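Local coordinates for protein EmGH1 (Erythrobacter marinus, PDB 5Z87) that probably hydrolyses beta-glucosidic bonds, as a family 3 glycoside hydrolase with a TIM-barrel domain, a second alpha/beta domain and a fibronectin type III-like domain, at residues N511-I515 with E560-L564; A518-Q523 with A567-K573. One frame throughout, in Å; residues are numbered along the deposited sequence.

Contact 1 of 2, residues N511-I515 with E560-L564; sequences NRRLI and EQNEL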
loop_
_atom_site.group_PDB
_atom_site.type_symbol
_atom_site.label_atom_id
_atom_site.label_comp_id
_atom_site.label_asym_id
_atom_site.label_seq_id
_atom_site.Cartn_x
_atom_site.Cartn_y
_atom_site.Cartn_z
ATOM N N ASN A 511 13.743 -27.658 -17.282
ATOM C CA ASN A 511 14.753 -26.653 -16.963
ATOM C C ASN A 511 15.950 -27.267 -16.245
ATOM O O ASN A 511 17.093 -26.865 -16.479
ATOM C CB ASN A 511 14.137 -25.544 -16.105
ATOM C CG ASN A 511 13.493 -24.440 -16.934
ATOM O OD1 ASN A 511 13.897 -24.170 -18.066
ATOM N ND2 ASN A 511 12.497 -23.782 -16.355
ATOM N N ARG A 512 15.711 -28.226 -15.347
ATOM C CA ARG A 512 16.826 -28.888 -14.670
ATOM C C ARG A 512 17.721 -29.624 -15.657
ATOM O O ARG A 512 18.953 -29.554 -15.559
ATOM C CB ARG A 512 16.304 -29.845 -13.608
ATOM C CG ARG A 512 15.447 -29.138 -12.613
ATOM C CD ARG A 512 15.431 -29.770 -11.259
ATOM N NE ARG A 512 15.112 -28.712 -10.307
ATOM C CZ ARG A 512 13.877 -28.360 -9.959
ATOM N NH1 ARG A 512 13.694 -27.363 -9.099
ATOM N NH2 ARG A 512 12.829 -29.015 -10.458
ATOM N N ARG A 513 17.120 -30.325 -16.626
ATOM C CA ARG A 513 17.916 -30.954 -17.675
ATOM C C ARG A 513 18.692 -29.910 -18.464
ATOM O O ARG A 513 19.873 -30.113 -18.780
ATOM C CB ARG A 513 17.019 -31.782 -18.598
ATOM C CG ARG A 513 16.217 -32.850 -17.861
ATOM C CD ARG A 513 15.598 -33.858 -18.826
ATOM N NE ARG A 513 14.522 -33.282 -19.637
ATOM C CZ ARG A 513 13.237 -33.250 -19.277
ATOM N NH1 ARG A 513 12.329 -32.709 -20.088
ATOM N NH2 ARG A 513 12.855 -33.756 -18.106
ATOM N N LEU A 514 18.057 -28.770 -18.771
ATOM C CA LEU A 514 18.762 -27.731 -19.513
ATOM C C LEU A 514 19.890 -27.131 -18.690
ATOM O O LEU A 514 20.903 -26.702 -19.252
ATOM C CB LEU A 514 17.786 -26.645 -19.964
ATOM C CG LEU A 514 16.761 -27.039 -21.030
ATOM C CD1 LEU A 514 15.628 -26.007 -21.100
ATOM C CD2 LEU A 514 17.434 -27.228 -22.405
ATOM N N ILE A 515 19.737 -27.095 -17.365
ATOM C CA ILE A 515 20.804 -26.596 -16.501
ATOM C C ILE A 515 22.008 -27.532 -16.547
ATOM O O ILE A 515 23.152 -27.090 -16.724
ATOM C CB ILE A 515 20.289 -26.418 -15.060
ATOM C CG1 ILE A 515 19.376 -25.195 -14.961
ATOM C CG2 ILE A 515 21.458 -26.308 -14.095
ATOM C CD1 ILE A 515 18.602 -25.143 -13.649
ATOM N N GLU A 560 13.534 -21.045 -12.413
ATOM C CA GLU A 560 14.748 -21.798 -12.136
ATOM C C GLU A 560 16.003 -21.019 -12.452
ATOM O O GLU A 560 17.087 -21.609 -12.490
ATOM C CB GLU A 560 14.756 -23.111 -12.923
ATOM C CG GLU A 560 13.867 -24.181 -12.323
ATOM C CD GLU A 560 12.407 -23.827 -12.447
ATOM O OE1 GLU A 560 11.950 -23.584 -13.583
ATOM O OE2 GLU A 560 11.722 -23.771 -11.407
ATOM N N GLN A 561 15.888 -19.714 -12.685
ATOM C CA GLN A 561 17.052 -18.943 -13.103
ATOM C C GLN A 561 18.103 -18.861 -12.000
ATOM O O GLN A 561 19.304 -18.844 -12.287
ATOM C CB GLN A 561 16.629 -17.540 -13.523
ATOM C CG GLN A 561 15.772 -17.453 -14.786
ATOM C CD GLN A 561 15.383 -16.013 -15.055
ATOM O OE1 GLN A 561 16.158 -15.248 -15.633
ATOM N NE2 GLN A 561 14.207 -15.619 -14.577
ATOM N N ASN A 562 17.678 -18.773 -10.735
ATOM C CA ASN A 562 18.658 -18.756 -9.653
ATOM C C ASN A 562 19.363 -20.099 -9.552
ATOM O O ASN A 562 20.581 -20.150 -9.362
ATOM C CB ASN A 562 17.992 -18.395 -8.322
ATOM C CG ASN A 562 17.590 -16.935 -8.253
ATOM O OD1 ASN A 562 18.271 -16.064 -8.797
ATOM N ND2 ASN A 562 16.474 -16.663 -7.597
ATOM N N GLU A 563 18.605 -21.192 -9.681
ATOM C CA GLU A 563 19.204 -22.519 -9.773
ATOM C C GLU A 563 20.275 -22.558 -10.854
ATOM O O GLU A 563 21.413 -22.972 -10.605
ATOM C CB GLU A 563 18.119 -23.564 -10.043
ATOM C CG GLU A 563 18.570 -24.989 -9.789
ATOM C CD GLU A 563 17.431 -25.982 -9.806
ATOM O OE1 GLU A 563 16.266 -25.559 -9.602
ATOM O OE2 GLU A 563 17.704 -27.189 -10.016
ATOM N N LEU A 564 19.935 -22.090 -12.060
ATOM C CA LEU A 564 20.910 -22.081 -13.147
ATOM C C LEU A 564 22.131 -21.248 -12.783
ATOM O O LEU A 564 23.272 -21.655 -13.044
ATOM C CB LEU A 564 20.266 -21.547 -14.428
ATOM C CG LEU A 564 21.217 -21.129 -15.556
ATOM C CD1 LEU A 564 21.908 -22.354 -16.198
ATOM C CD2 LEU A 564 20.483 -20.292 -16.605
#
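OE2 of Glu563 lies at the edge of the Arg512 guanidinium, in its plane, with guanidinium and carboxylate planes 32° apart. The grip is side-on: NE of Arg512 donates to OE2 of Glu563 at 3.0 Å, and NH1 of Arg512 reaches OE1 of Glu563 at 3.2 Å from a more tilted position. Two nitrogens each take one oxygen, both through syn lone pairs, which makes the salt bridge bidentate. At Asn511, ND2 gives a hydrogen bond of 2.8 Å to the anti lone pair of Glu560 OE1, Glu560 being the N-cap residue of helix 561-569. OD1 of Asn511 accepts from the backbone N of Ala484, which fixes the amide's flip. Ile515 buries more surface than any other residue here, with CG1 3.8 Å from CB of Leu564 and CD1 3.9 Å from CG of Glu563. Glu563, CG anti to the backbone N (chi1 -165°), extends to the arginine. Were Glu563 an alanine, the Arg512 guanidinium would lose both bonds and is likely to turn more freely. In this C-terminal domain of family 3, helix 508-522 is thus clamped to the start of helix 561-569 by charge on the solvent side, where Arg512 is exposed, with the Asn511 to Glu560 hydrogen bond and an apolar seam besides.

Contact 2 of 2, residues A518-Q523 with A567-K573; sequences AVATAQ and ALLALGK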
loop_
_atom_site.group_PDB
_atom_site.type_symbol
_atom_site.label_atom_id
_atom_site.label_comp_id
_atom_site.label_asym_id
_atom_site.label_seq_id
_atom_site.Cartn_x
_atom_site.Cartn_y
_atom_site.Cartn_z
ATOM N N ALA A 518 23.929 -27.065 -19.706
ATOM C CA ALA A 518 24.749 -25.861 -19.736
ATOM C C ALA A 518 25.977 -26.019 -18.851
ATOM O O ALA A 518 27.051 -25.504 -19.181
ATOM C CB ALA A 518 23.927 -24.643 -19.303
ATOM N N VAL A 519 25.826 -26.706 -17.715
ATOM C CA VAL A 519 26.974 -27.013 -16.862
ATOM C C VAL A 519 28.049 -27.758 -17.656
ATOM O O VAL A 519 29.229 -27.385 -17.640
ATOM C CB VAL A 519 26.522 -27.821 -15.633
ATOM C CG1 VAL A 519 27.734 -28.416 -14.919
ATOM C CG2 VAL A 519 25.696 -26.951 -14.680
ATOM N N ALA A 520 27.648 -28.812 -18.376
ATOM C CA ALA A 520 28.592 -29.570 -19.202
ATOM C C ALA A 520 29.272 -28.680 -20.237
ATOM O O ALA A 520 30.505 -28.661 -20.345
ATOM C CB ALA A 520 27.870 -30.729 -19.888
ATOM N N THR A 521 28.479 -27.928 -21.006
ATOM C CA THR A 521 29.037 -27.026 -22.010
ATOM C C THR A 521 30.014 -26.022 -21.403
ATOM O O THR A 521 30.942 -25.564 -22.081
ATOM C CB THR A 521 27.894 -26.297 -22.719
ATOM O OG1 THR A 521 26.922 -27.256 -23.157
ATOM C CG2 THR A 521 28.397 -25.489 -23.902
ATOM N N ALA A 522 29.827 -25.667 -20.135
ATOM C CA ALA A 522 30.639 -24.624 -19.516
ATOM C C ALA A 522 32.037 -25.097 -19.116
ATOM O O ALA A 522 32.911 -24.250 -18.873
ATOM C CB ALA A 522 29.903 -24.062 -18.291
ATOM N N GLN A 523 32.274 -26.416 -19.069
ATOM C CA GLN A 523 33.524 -26.938 -18.523
ATOM C C GLN A 523 34.735 -26.450 -19.309
ATOM O O GLN A 523 35.793 -26.190 -18.729
ATOM C CB GLN A 523 33.486 -28.463 -18.497
ATOM C CG GLN A 523 32.317 -29.043 -17.718
ATOM C CD GLN A 523 32.414 -28.789 -16.219
ATOM O OE1 GLN A 523 33.452 -28.343 -15.709
ATOM N NE2 GLN A 523 31.319 -29.058 -15.503
ATOM N N ALA A 567 24.389 -22.963 -10.272
ATOM C CA ALA A 567 25.057 -24.117 -10.869
ATOM C C ALA A 567 26.279 -23.688 -11.663
ATOM O O ALA A 567 27.320 -24.350 -11.613
ATOM C CB ALA A 567 24.093 -24.899 -11.757
ATOM N N LEU A 568 26.175 -22.580 -12.397
ATOM C CA LEU A 568 27.300 -22.098 -13.193
ATOM C C LEU A 568 28.358 -21.440 -12.321
ATOM O O LEU A 568 29.563 -21.567 -12.588
ATOM C CB LEU A 568 26.809 -21.117 -14.265
ATOM C CG LEU A 568 25.884 -21.727 -15.328
ATOM C CD1 LEU A 568 25.301 -20.662 -16.261
ATOM C CD2 LEU A 568 26.628 -22.804 -16.142
ATOM N N LEU A 569 27.922 -20.728 -11.278
ATOM C CA LEU A 569 28.873 -20.045 -10.415
ATOM C C LEU A 569 29.754 -21.040 -9.671
ATOM O O LEU A 569 30.940 -20.771 -9.444
ATOM C CB LEU A 569 28.120 -19.129 -9.443
ATOM C CG LEU A 569 27.566 -17.841 -10.067
ATOM C CD1 LEU A 569 26.534 -17.181 -9.167
ATOM C CD2 LEU A 569 28.674 -16.876 -10.397
ATOM N N ALA A 570 29.208 -22.203 -9.331
ATOM C CA ALA A 570 29.967 -23.197 -8.583
ATOM C C ALA A 570 31.162 -23.728 -9.369
ATOM O O ALA A 570 32.073 -24.306 -8.770
ATOM C CB ALA A 570 29.044 -24.343 -8.169
ATOM N N LEU A 571 31.180 -23.533 -10.689
ATOM C CA LEU A 571 32.293 -23.971 -11.518
ATOM C C LEU A 571 33.554 -23.139 -11.301
ATOM O O LEU A 571 34.642 -23.575 -11.695
ATOM C CB LEU A 571 31.889 -23.926 -12.995
ATOM C CG LEU A 571 30.614 -24.702 -13.344
ATOM C CD1 LEU A 571 30.430 -24.830 -14.849
ATOM C CD2 LEU A 571 30.599 -26.067 -12.683
ATOM N N GLY A 572 33.443 -21.956 -10.708
ATOM C CA GLY A 572 34.626 -21.178 -10.412
ATOM C C GLY A 572 35.250 -20.447 -11.580
ATOM O O GLY A 572 36.365 -19.930 -11.441
ATOM N N LYS A 573 34.581 -20.381 -12.726
ATOM C CA LYS A 573 35.094 -19.601 -13.840
ATOM C C LYS A 573 34.726 -18.126 -13.683
ATOM O O LYS A 573 33.934 -17.742 -12.819
ATOM C CB LYS A 573 34.556 -20.145 -15.163
ATOM C CG LYS A 573 35.102 -21.517 -15.529
ATOM C CD LYS A 573 33.975 -22.507 -15.771
ATOM C CE LYS A 573 34.512 -23.922 -15.971
ATOM N NZ LYS A 573 35.587 -23.960 -17.002
#
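Ala522 and Leu571 make the tight part of this contact: CB of Ala522 lies 3.6 Å from CD1 of Leu571, and the same methyl is 4.1 Å from CD2 of Leu568. One small side chain thus meets a branch end from each of two leucines. Val519 extends the apolar seam with its two methyls divided between partners. CG2 of Val519, anti to the carbonyl carbon, faces CB of Ala567 at 3.9 Å, while CG1, anti to the backbone N (chi1 167°), lies 4.3 Å from CD2 of Leu571. The outer side is looser. Gln523 is exposed, and its chain bends at chi2 (-68°) to bring NE2 back to 4.2 Å from CD2 of Leu571, a distance that indicates only van der Waals contact. Polar chemistry is concentrated where Lys573 reaches the carbonyls of Ala522 and Gln523. NZ of Lys573 donates to O of Gln523 at 2.8 Å, approaching from above the carbonyl plane, and makes a weak bond to O of Ala522 at 3.3 Å. A further bond to O of Cys525 gives the ammonium three backbone acceptors, so the lysine ties these two residues to the chain that follows them. Gly572, with positive phi, takes the chain out of its helical course just before Lys573 leads into strand 574-580. Inward, Ala518 and Leu568 rest on Val440 of strand 436-440, and Ala522, Leu568 and Lys573 touch Ile528 of strand 527-533, which places the helix pair on one face of the mixed sheet.

Both contacts join helix 508-522 to helix 561-569 in the family 3 C-terminal domain, contact 1 near the start of each helix and contact 2 toward their ends. They lie about 12 Å apart, centre to centre, and CG2 of Ile515 touches CB of Ala567 at 3.8 Å, which makes the apolar seam continuous. Each is partly buried; Leu564 in contact 1 and Ala518, Ala522 and Leu568 in contact 2 pack on strands of the mixed sheet. The chemistry changes along the pair: contact 1 adds side chain to side chain polar bonds, one of them a salt bridge, to an Ile515 core, whereas contact 2 is mainly aliphatic and its polar bonds run from a lysine to backbone carbonyls. Buried areas are similar, 339 and 325 Å².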